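Local coordinates for guanine nucleotide exchange factor SRM1 (Saccharomyces cerevisiae, PDB 3OF7), which promotes exchange of GDP for GTP on the Ran-type GTPases Gsp1 and Gsp2, binds chromatin and controls RNA metabolism and nuclear transport, at residues V198-V207 against F218-W228. Residues are numbered along the deposited sequence; the frame is centred on the assembly and turned at random.
Sequences VPTFSKYNIV and FLDEEGMVFAW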
loop_
_atom_site.group_PDB
_atom_site.type_symbol
_atom_site.label_atom_id
_atom_site.label_comp_id
_atom_site.label_asym_id
_atom_site.label_seq_id
_atom_site.Cartn_x
_atom_site.Cartn_y
_atom_site.Cartn_z
ATOM N N VAL A 198 -13.723 15.928 -4.009
ATOM C CA VAL A 198 -12.847 16.769 -3.206
ATOM C C VAL A 198 -12.664 18.079 -3.970
ATOM O O VAL A 198 -12.294 18.050 -5.141
ATOM C CB VAL A 198 -11.485 16.087 -2.939
ATOM C CG1 VAL A 198 -10.575 16.974 -2.092
ATOM C CG2 VAL A 198 -11.691 14.735 -2.258
ATOM N N PRO A 199 -12.972 19.229 -3.330
ATOM C CA PRO A 199 -12.777 20.524 -3.990
ATOM C C PRO A 199 -11.362 20.683 -4.519
ATOM O O PRO A 199 -10.391 20.353 -3.831
ATOM C CB PRO A 199 -13.069 21.538 -2.873
ATOM C CG PRO A 199 -14.061 20.847 -2.017
ATOM C CD PRO A 199 -13.639 19.384 -2.023
ATOM N N THR A 200 -11.258 21.173 -5.753
ATOM C CA THR A 200 -9.981 21.344 -6.436
ATOM C C THR A 200 -8.960 22.046 -5.547
ATOM O O THR A 200 -9.268 23.054 -4.909
ATOM C CB THR A 200 -10.190 22.126 -7.758
ATOM O OG1 THR A 200 -11.238 21.496 -8.504
ATOM C CG2 THR A 200 -8.926 22.151 -8.595
ATOM N N PHE A 201 -7.752 21.501 -5.486
ATOM C CA PHE A 201 -6.722 22.057 -4.615
ATOM C C PHE A 201 -5.425 22.283 -5.362
ATOM O O PHE A 201 -4.387 22.549 -4.760
ATOM C CB PHE A 201 -6.519 21.186 -3.362
ATOM C CG PHE A 201 -6.335 19.716 -3.653
ATOM C CD1 PHE A 201 -5.066 19.194 -3.896
ATOM C CD2 PHE A 201 -7.431 18.852 -3.670
ATOM C CE1 PHE A 201 -4.892 17.827 -4.157
ATOM C CE2 PHE A 201 -7.262 17.488 -3.929
ATOM C CZ PHE A 201 -5.991 16.984 -4.177
ATOM N N SER A 202 -5.494 22.196 -6.686
ATOM C CA SER A 202 -4.351 22.520 -7.532
ATOM C C SER A 202 -4.797 23.069 -8.887
ATOM O O SER A 202 -5.914 22.801 -9.342
ATOM C CB SER A 202 -3.459 21.292 -7.736
ATOM O OG SER A 202 -2.395 21.588 -8.627
ATOM N N LYS A 203 -3.909 23.827 -9.521
ATOM C CA LYS A 203 -4.128 24.325 -10.883
ATOM C C LYS A 203 -3.766 23.242 -11.904
ATOM O O LYS A 203 -3.987 23.399 -13.105
ATOM C CB LYS A 203 -3.287 25.580 -11.132
ATOM C CG LYS A 203 -3.618 26.756 -10.209
ATOM N N TYR A 204 -3.206 22.141 -11.410
ATOM C CA TYR A 204 -2.800 21.020 -12.253
ATOM C C TYR A 204 -3.600 19.774 -11.906
ATOM O O TYR A 204 -4.153 19.668 -10.807
ATOM C CB TYR A 204 -1.304 20.752 -12.085
ATOM C CG TYR A 204 -0.443 21.880 -12.579
ATOM C CD1 TYR A 204 -0.099 22.944 -11.739
ATOM C CD2 TYR A 204 0.019 21.901 -13.893
ATOM C CE1 TYR A 204 0.687 23.996 -12.195
ATOM C CE2 TYR A 204 0.816 22.949 -14.358
ATOM C CZ TYR A 204 1.140 23.993 -13.506
ATOM O OH TYR A 204 1.923 25.030 -13.961
ATOM N N ASN A 205 -3.667 18.837 -12.845
ATOM C CA ASN A 205 -4.337 17.565 -12.606
ATOM C C ASN A 205 -3.559 16.732 -11.595
ATOM O O ASN A 205 -2.324 16.730 -11.593
ATOM C CB ASN A 205 -4.475 16.772 -13.909
ATOM C CG ASN A 205 -5.656 17.227 -14.763
ATOM O OD1 ASN A 205 -6.367 18.180 -14.432
ATOM N ND2 ASN A 205 -5.872 16.528 -15.869
ATOM N N ILE A 206 -4.286 16.023 -10.742
ATOM C CA ILE A 206 -3.668 15.040 -9.856
ATOM C C ILE A 206 -3.311 13.804 -10.689
ATOM O O ILE A 206 -4.117 13.354 -11.506
ATOM C CB ILE A 206 -4.608 14.673 -8.687
ATOM C CG1 ILE A 206 -4.995 15.936 -7.899
ATOM C CG2 ILE A 206 -3.959 13.598 -7.780
ATOM C CD1 ILE A 206 -3.785 16.812 -7.471
ATOM N N VAL A 207 -2.104 13.285 -10.489
ATOM C CA VAL A 207 -1.585 12.172 -11.295
ATOM C C VAL A 207 -1.323 10.883 -10.497
ATOM O O VAL A 207 -1.279 9.789 -11.072
ATOM C CB VAL A 207 -0.301 12.578 -12.068
ATOM C CG1 VAL A 207 -0.580 13.775 -12.987
ATOM C CG2 VAL A 207 0.869 12.877 -11.109
ATOM N N PHE A 218 -1.055 13.316 -2.356
ATOM C CA PHE A 218 -1.413 13.486 -3.770
ATOM C C PHE A 218 -0.230 14.133 -4.484
ATOM O O PHE A 218 0.486 14.960 -3.897
ATOM C CB PHE A 218 -2.637 14.405 -3.962
ATOM C CG PHE A 218 -3.876 13.993 -3.202
ATOM C CD1 PHE A 218 -4.847 13.198 -3.804
ATOM C CD2 PHE A 218 -4.092 14.433 -1.896
ATOM C CE1 PHE A 218 -6.010 12.828 -3.119
ATOM C CE2 PHE A 218 -5.246 14.060 -1.192
ATOM C CZ PHE A 218 -6.207 13.255 -1.805
ATOM N N LEU A 219 -0.032 13.759 -5.748
ATOM C CA LEU A 219 0.991 14.366 -6.603
ATOM C C LEU A 219 0.308 14.958 -7.830
ATOM O O LEU A 219 -0.589 14.331 -8.406
ATOM C CB LEU A 219 2.018 13.318 -7.044
ATOM C CG LEU A 219 3.194 13.750 -7.933
ATOM C CD1 LEU A 219 4.082 14.805 -7.248
ATOM C CD2 LEU A 219 4.031 12.515 -8.298
ATOM N N ASP A 220 0.709 16.165 -8.223
ATOM C CA ASP A 220 0.110 16.771 -9.420
ATOM C C ASP A 220 1.075 16.833 -10.602
ATOM O O ASP A 220 2.247 16.469 -10.480
ATOM C CB ASP A 220 -0.565 18.120 -9.113
ATOM C CG ASP A 220 0.416 19.259 -8.920
ATOM O OD1 ASP A 220 1.617 19.103 -9.223
ATOM O OD2 ASP A 220 -0.033 20.331 -8.452
ATOM N N GLU A 221 0.567 17.300 -11.744
ATOM C CA GLU A 221 1.334 17.349 -12.995
ATOM C C GLU A 221 2.665 18.089 -12.901
ATOM O O GLU A 221 3.621 17.703 -13.567
ATOM C CB GLU A 221 0.508 17.988 -14.108
ATOM C CG GLU A 221 -0.726 17.230 -14.506
ATOM C CD GLU A 221 -1.498 17.959 -15.586
ATOM O OE1 GLU A 221 -1.319 17.610 -16.775
ATOM O OE2 GLU A 221 -2.259 18.888 -15.250
ATOM N N GLU A 222 2.725 19.151 -12.093
ATOM C CA GLU A 222 3.965 19.938 -11.970
ATOM C C GLU A 222 4.927 19.395 -10.909
ATOM O O GLU A 222 6.053 19.883 -10.767
ATOM C CB GLU A 222 3.674 21.440 -11.754
ATOM C CG GLU A 222 3.169 21.825 -10.355
ATOM C CD GLU A 222 3.302 23.324 -10.060
ATOM O OE1 GLU A 222 4.119 24.000 -10.718
ATOM O OE2 GLU A 222 2.581 23.826 -9.171
ATOM N N GLY A 223 4.493 18.373 -10.173
ATOM C CA GLY A 223 5.364 17.735 -9.196
ATOM C C GLY A 223 5.190 18.243 -7.777
ATOM O O GLY A 223 6.043 18.001 -6.926
ATOM N N MET A 224 4.092 18.950 -7.524
ATOM C CA MET A 224 3.767 19.415 -6.174
ATOM C C MET A 224 3.100 18.268 -5.408
ATOM O O MET A 224 2.277 17.531 -5.965
ATOM C CB MET A 224 2.847 20.639 -6.227
ATOM C CG MET A 224 2.619 21.358 -4.884
ATOM S SD MET A 224 4.028 22.326 -4.277
ATOM C CE MET A 224 3.882 23.805 -5.303
ATOM N N VAL A 225 3.470 18.115 -4.139
ATOM C CA VAL A 225 2.860 17.108 -3.254
ATOM C C VAL A 225 1.898 17.769 -2.278
ATOM O O VAL A 225 2.194 18.826 -1.716
ATOM C CB VAL A 225 3.922 16.322 -2.452
ATOM C CG1 VAL A 225 3.278 15.164 -1.659
ATOM C CG2 VAL A 225 5.010 15.792 -3.371
ATOM N N PHE A 226 0.745 17.140 -2.087
ATOM C CA PHE A 226 -0.267 17.603 -1.154
ATOM C C PHE A 226 -0.525 16.510 -0.143
ATOM O O PHE A 226 -0.450 15.325 -0.478
ATOM C CB PHE A 226 -1.566 17.919 -1.891
ATOM C CG PHE A 226 -1.401 18.947 -2.969
ATOM C CD1 PHE A 226 -0.911 18.589 -4.219
ATOM C CD2 PHE A 226 -1.687 20.283 -2.714
ATOM C CE1 PHE A 226 -0.738 19.550 -5.216
ATOM C CE2 PHE A 226 -1.516 21.251 -3.705
ATOM C CZ PHE A 226 -1.046 20.883 -4.955
ATOM N N ALA A 227 -0.837 16.908 1.082
ATOM C CA ALA A 227 -1.144 15.937 2.131
ATOM C C ALA A 227 -2.465 16.293 2.801
ATOM O O ALA A 227 -2.849 17.473 2.859
ATOM C CB ALA A 227 -0.003 15.863 3.130
ATOM N N TRP A 228 -3.169 15.268 3.279
ATOM C CA TRP A 228 -4.498 15.413 3.862
ATOM C C TRP A 228 -4.720 14.324 4.915
ATOM O O TRP A 228 -4.494 13.138 4.647
ATOM C CB TRP A 228 -5.544 15.311 2.744
ATOM C CG TRP A 228 -7.015 15.417 3.117
ATOM C CD1 TRP A 228 -7.575 16.109 4.165
ATOM C CD2 TRP A 228 -8.108 14.857 2.381
ATOM N NE1 TRP A 228 -8.952 15.983 4.136
ATOM C CE2 TRP A 228 -9.303 15.222 3.049
ATOM C CE3 TRP A 228 -8.195 14.063 1.225
ATOM C CZ2 TRP A 228 -10.568 14.820 2.601
ATOM C CZ3 TRP A 228 -9.454 13.671 0.774
ATOM C CH2 TRP A 228 -10.624 14.040 1.467
#
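Phe201 packs by its ring edge against two aromatic faces. Its CD1 lies 3.7 Å from Phe226 CD2, over that ring (planes at 67°), while CZ sits over the Phe218 ring toward its rim; both pairs are edge-to-face. Chi1 of 50° sets Phe201 CG between its own backbone N and carbonyl carbon, turning the ring so that its CD1 side meets Phe226 and its CZ end meets Phe218, on adjacent strands.

Polar bonds fix the loop leading into strand 206-211. Ser202 OG donates to Asp220 OD2 at 2.7 Å, on the anti side of the carboxylate, and accepts from Tyr204 N, closing an ST turn. Asp220 OD1 takes Met224 N at 3.0 Å from above the carboxylate plane, with weak bonds from Glu222 N and Gly223 N in the type I hairpin turn. Asn205 N donates a hydrogen bond to Glu221 OE2 at 2.8 Å, on the anti side and tilted out of the carboxylate plane, and Asn205 O accepts from Glu221 N. Beyond the Ile206–Asp220 antiparallel non-hydrogen-bonded pair, Val207 N donates almost straight (177°) to Leu219 O.

A CH-pi contact sets Glu222 CB 3.9 Å from the Tyr204 ring centroid, over one face. Replacing Tyr204 by alanine is likely to strip the aromatic face from Glu222 CB and CG and the ring carbon beside Glu221 CB.

In this RCC1-type beta-propeller the contact joins the linker after strand 195-197 to strands 215-220 and 225-229 of the next blade. The donors on both oxygens of buried Asp220 probably compensate its charge, coupling loop to turn.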